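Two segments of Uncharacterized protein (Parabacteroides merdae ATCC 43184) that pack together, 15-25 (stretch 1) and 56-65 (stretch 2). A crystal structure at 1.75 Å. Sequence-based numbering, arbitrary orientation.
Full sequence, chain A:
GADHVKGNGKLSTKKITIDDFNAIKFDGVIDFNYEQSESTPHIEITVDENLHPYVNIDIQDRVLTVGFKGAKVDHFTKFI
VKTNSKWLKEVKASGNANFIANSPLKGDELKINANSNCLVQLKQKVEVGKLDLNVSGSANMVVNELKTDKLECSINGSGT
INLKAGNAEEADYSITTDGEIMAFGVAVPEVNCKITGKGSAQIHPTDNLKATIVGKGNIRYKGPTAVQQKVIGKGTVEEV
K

Stretch 1, residues 15-25: KITIDDFNAIK
Stretch 2, residues 56-65: NIDIQDRVLT

How does the first part of stretch 1 meet its partner? Residues 15-17 form an extended strand, but no beta bridge joins them to stretch 2, and the contact here is made by side chains. Stretch 2 is a hairpin: strand 56-60 turns through a type I' turn from Gln60 to Val63, with Asp61 (phi/psi 51/47°) and Arg62 (62/17°) at its centre, and returns as strand 63-65. The pairs Asp58 N to Thr65 O (3.0 Å), Thr65 N to Asp58 O (2.9 Å), Gln60 N to Val63 O (3.0 Å) and Val63 N to Gln60 O (2.9 Å) hydrogen-bond its arms. Ile16 (chi1 p, chi2 t) points toward the hairpin, its CD1 4.3 Å from Ile57 CD1, while Lys15 and Thr17 stay out of reach.

What does Ile18 add? In the t, t rotamer with phi/psi -134/148°, it touches both arms of the hairpin: its CD1 lies 3.9 Å from Ile57 CG2 and 3.9 Å from Leu64 CD1, and its CG1 lies 3.7 Å from Ile59 CD1. Ile57 and Ile59, both m, t, point toward stretch 1, whereas Asp58 between them points away, the alternation expected of a strand. The loop then passes over Ile59, with Asp19 O 3.5 Å from its CD1 and Asp20 O 3.6 Å from its CG2.

How do Phe21 and Asn22 lead into the sheet? Phe21 (phi/psi -138/152°, chi1 p, chi2 89°) has its CA 4.1 Å from Arg62 CA. Leu64 (chi1 t, chi2 p) lays its CD2 over one ring face, 3.8 Å from the Phe21 ring centroid and 8° off the normal, a CH-pi contact. Asn22, at phi/psi -130/7°, breaks the extended run, and its N donates to Arg62 O at 2.8 Å (161°). The same acceptor takes a weak hydrogen bond from Ala23 N at 3.3 Å (133°).

What holds strand 23-25 beside strand 63-65? They run parallel, their axes 25° apart, with Ala23, Ile24 and Lys25 opposite Val63, Leu64 and Thr65 at CA-CA distances of 4.7, 4.8 and 4.9 Å. Leu64 bonds on both sides of Ile24: its N donates to Ala23 O (2.8 Å, 171°) and its O accepts from Lys25 N (2.8 Å, 151°). Ile24 (m, t) and Leu64 share one face; Ala23, Val63, Lys25 and Thr65 share the other, where Ala23 CB lies 4.0 Å from Val63 CG2. Lys25 is all t, and its end leads away, while its O receives a CA-H...O contact from Thr65 CA at 3.2 Å.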

# COMPACT_ATOMS: atom_id res chain seq x y z
N LYS A 15 -8.94 -23.06 9.06
CA LYS A 15 -9.76 -21.90 9.29
C LYS A 15 -10.18 -21.84 10.76
O LYS A 15 -10.72 -22.81 11.31
CB LYS A 15 -10.99 -21.91 8.37
CG LYS A 15 -11.85 -20.65 8.48
CD LYS A 15 -13.03 -20.74 7.54
CE LYS A 15 -13.68 -19.40 7.31
NZ LYS A 15 -14.55 -19.40 6.10
N ILE A 16 -9.91 -20.71 11.40
CA ILE A 16 -10.27 -20.53 12.81
C ILE A 16 -10.90 -19.16 12.98
O ILE A 16 -10.80 -18.31 12.09
CB ILE A 16 -9.04 -20.72 13.78
CG1 ILE A 16 -7.94 -19.65 13.51
CG2 ILE A 16 -8.47 -22.17 13.73
CD1 ILE A 16 -6.82 -19.55 14.56
N THR A 17 -11.52 -18.93 14.14
CA THR A 17 -12.05 -17.61 14.45
C THR A 17 -10.87 -16.73 14.80
O THR A 17 -9.80 -17.24 15.20
CB THR A 17 -13.08 -17.68 15.58
OG1 THR A 17 -12.44 -18.29 16.72
CG2 THR A 17 -14.34 -18.46 15.17
N ILE A 18 -11.04 -15.42 14.63
CA ILE A 18 -10.00 -14.46 15.00
C ILE A 18 -10.63 -13.30 15.77
O ILE A 18 -11.77 -12.93 15.51
CB ILE A 18 -9.22 -13.97 13.74
CG1 ILE A 18 -7.92 -13.22 14.13
CG2 ILE A 18 -10.10 -13.15 12.76
CD1 ILE A 18 -6.99 -12.83 12.92
N ASP A 19 -9.85 -12.73 16.71
CA ASP A 19 -10.25 -11.57 17.51
C ASP A 19 -10.33 -10.33 16.61
O ASP A 19 -9.93 -10.37 15.44
CB ASP A 19 -9.24 -11.32 18.65
CG ASP A 19 -9.30 -12.28 19.84
OD1 ASP A 19 -10.30 -13.01 19.96
OD2 ASP A 19 -8.34 -12.28 20.65
N ASP A 20 -10.86 -9.22 17.17
CA ASP A 20 -10.97 -7.96 16.43
C ASP A 20 -9.60 -7.33 16.22
O ASP A 20 -8.79 -7.25 17.15
CB ASP A 20 -11.87 -6.97 17.22
CG ASP A 20 -13.35 -7.28 17.24
OD1 ASP A 20 -13.76 -8.26 16.59
OD2 ASP A 20 -14.10 -6.55 17.93
N PHE A 21 -9.36 -6.87 15.00
CA PHE A 21 -8.15 -6.10 14.66
C PHE A 21 -8.55 -4.94 13.75
O PHE A 21 -9.52 -5.06 13.01
CB PHE A 21 -7.06 -6.98 14.01
CG PHE A 21 -7.42 -7.59 12.68
CD1 PHE A 21 -7.19 -6.91 11.48
CD2 PHE A 21 -8.02 -8.85 12.61
CE1 PHE A 21 -7.57 -7.46 10.25
CE2 PHE A 21 -8.36 -9.42 11.37
CZ PHE A 21 -8.15 -8.72 10.20
N ASN A 22 -7.79 -3.84 13.78
CA ASN A 22 -8.07 -2.71 12.88
C ASN A 22 -6.77 -2.29 12.16
O ASN A 22 -6.73 -1.28 11.46
CB ASN A 22 -8.71 -1.53 13.65
CG ASN A 22 -7.83 -0.93 14.73
OD1 ASN A 22 -6.65 -1.26 14.85
ND2 ASN A 22 -8.41 -0.05 15.54
N ALA A 23 -5.68 -3.08 12.34
CA ALA A 23 -4.39 -2.79 11.75
C ALA A 23 -3.69 -4.09 11.47
O ALA A 23 -3.86 -5.07 12.21
CB ALA A 23 -3.55 -1.91 12.69
N ILE A 24 -2.92 -4.12 10.37
CA ILE A 24 -2.24 -5.33 9.92
C ILE A 24 -0.75 -5.05 9.72
O ILE A 24 -0.39 -4.02 9.15
CB ILE A 24 -2.88 -5.87 8.60
CG1 ILE A 24 -4.37 -6.24 8.78
CG2 ILE A 24 -2.08 -7.09 8.03
CD1 ILE A 24 -5.19 -6.43 7.43
N LYS A 25 0.10 -5.99 10.15
CA LYS A 25 1.55 -5.93 9.95
C LYS A 25 2.07 -7.30 9.60
O LYS A 25 1.78 -8.27 10.29
CB LYS A 25 2.25 -5.37 11.20
CG LYS A 25 3.75 -5.15 11.07
CD LYS A 25 4.28 -4.48 12.33
CE LYS A 25 5.79 -4.35 12.38
NZ LYS A 25 6.24 -3.74 13.66
N ASN A 56 2.30 -17.94 13.14
CA ASN A 56 2.07 -16.95 14.18
C ASN A 56 0.92 -16.02 13.80
O ASN A 56 0.98 -15.37 12.77
CB ASN A 56 3.35 -16.11 14.42
CG ASN A 56 3.25 -15.08 15.51
OD1 ASN A 56 2.65 -15.30 16.57
ND2 ASN A 56 3.83 -13.91 15.29
N ILE A 57 -0.15 -16.00 14.62
CA ILE A 57 -1.31 -15.10 14.50
C ILE A 57 -1.37 -14.43 15.84
O ILE A 57 -1.66 -15.09 16.84
CB ILE A 57 -2.63 -15.84 14.11
CG1 ILE A 57 -2.51 -16.53 12.74
CG2 ILE A 57 -3.84 -14.86 14.16
CD1 ILE A 57 -3.53 -17.67 12.54
N ASP A 58 -1.00 -13.15 15.90
CA ASP A 58 -0.98 -12.47 17.19
C ASP A 58 -1.61 -11.10 17.10
O ASP A 58 -1.26 -10.32 16.23
CB ASP A 58 0.47 -12.34 17.68
CG ASP A 58 0.56 -11.97 19.16
OD1 ASP A 58 -0.10 -12.64 19.98
OD2 ASP A 58 1.33 -11.06 19.49
N ILE A 59 -2.55 -10.80 18.01
CA ILE A 59 -3.20 -9.49 18.03
C ILE A 59 -2.83 -8.79 19.35
O ILE A 59 -3.05 -9.34 20.44
CB ILE A 59 -4.74 -9.58 17.80
CG1 ILE A 59 -5.06 -10.13 16.39
CG2 ILE A 59 -5.42 -8.20 18.01
CD1 ILE A 59 -6.53 -10.51 16.15
N GLN A 60 -2.23 -7.60 19.24
CA GLN A 60 -1.84 -6.77 20.38
C GLN A 60 -2.40 -5.38 20.14
O GLN A 60 -2.11 -4.80 19.09
CB GLN A 60 -0.30 -6.72 20.55
CG GLN A 60 0.38 -8.06 20.85
CD GLN A 60 -0.08 -8.71 22.14
OE1 GLN A 60 -0.31 -8.05 23.16
NE2 GLN A 60 -0.21 -10.03 22.12
N ASP A 61 -3.27 -4.89 21.05
CA ASP A 61 -3.88 -3.56 20.93
C ASP A 61 -4.52 -3.38 19.51
O ASP A 61 -4.30 -2.37 18.83
CB ASP A 61 -2.82 -2.46 21.23
CG ASP A 61 -3.34 -1.03 21.28
OD1 ASP A 61 -4.52 -0.84 21.67
OD2 ASP A 61 -2.59 -0.11 20.89
N ARG A 62 -5.29 -4.41 19.09
CA ARG A 62 -6.02 -4.50 17.81
C ARG A 62 -5.07 -4.47 16.56
O ARG A 62 -5.55 -4.29 15.45
CB ARG A 62 -7.13 -3.43 17.70
CG ARG A 62 -8.30 -3.74 18.64
CD ARG A 62 -9.35 -2.63 18.64
NE ARG A 62 -8.84 -1.40 19.23
CZ ARG A 62 -9.42 -0.21 19.12
NH1 ARG A 62 -10.55 -0.08 18.44
NH2 ARG A 62 -8.87 0.86 19.67
N VAL A 63 -3.76 -4.72 16.76
CA VAL A 63 -2.80 -4.82 15.64
C VAL A 63 -2.56 -6.30 15.39
O VAL A 63 -2.07 -7.01 16.28
CB VAL A 63 -1.48 -4.06 15.88
CG1 VAL A 63 -0.53 -4.21 14.68
CG2 VAL A 63 -1.75 -2.58 16.19
N LEU A 64 -2.90 -6.75 14.20
CA LEU A 64 -2.68 -8.14 13.82
C LEU A 64 -1.32 -8.29 13.14
O LEU A 64 -1.03 -7.60 12.17
CB LEU A 64 -3.82 -8.63 12.88
CG LEU A 64 -3.54 -9.95 12.11
CD1 LEU A 64 -3.51 -11.18 13.07
CD2 LEU A 64 -4.60 -10.19 11.04
N THR A 65 -0.51 -9.22 13.66
CA THR A 65 0.76 -9.63 13.05
C THR A 65 0.63 -11.08 12.61
O THR A 65 0.14 -11.92 13.37
CB THR A 65 1.98 -9.44 14.00
OG1 THR A 65 2.12 -8.04 14.28
CG2 THR A 65 3.30 -9.93 13.37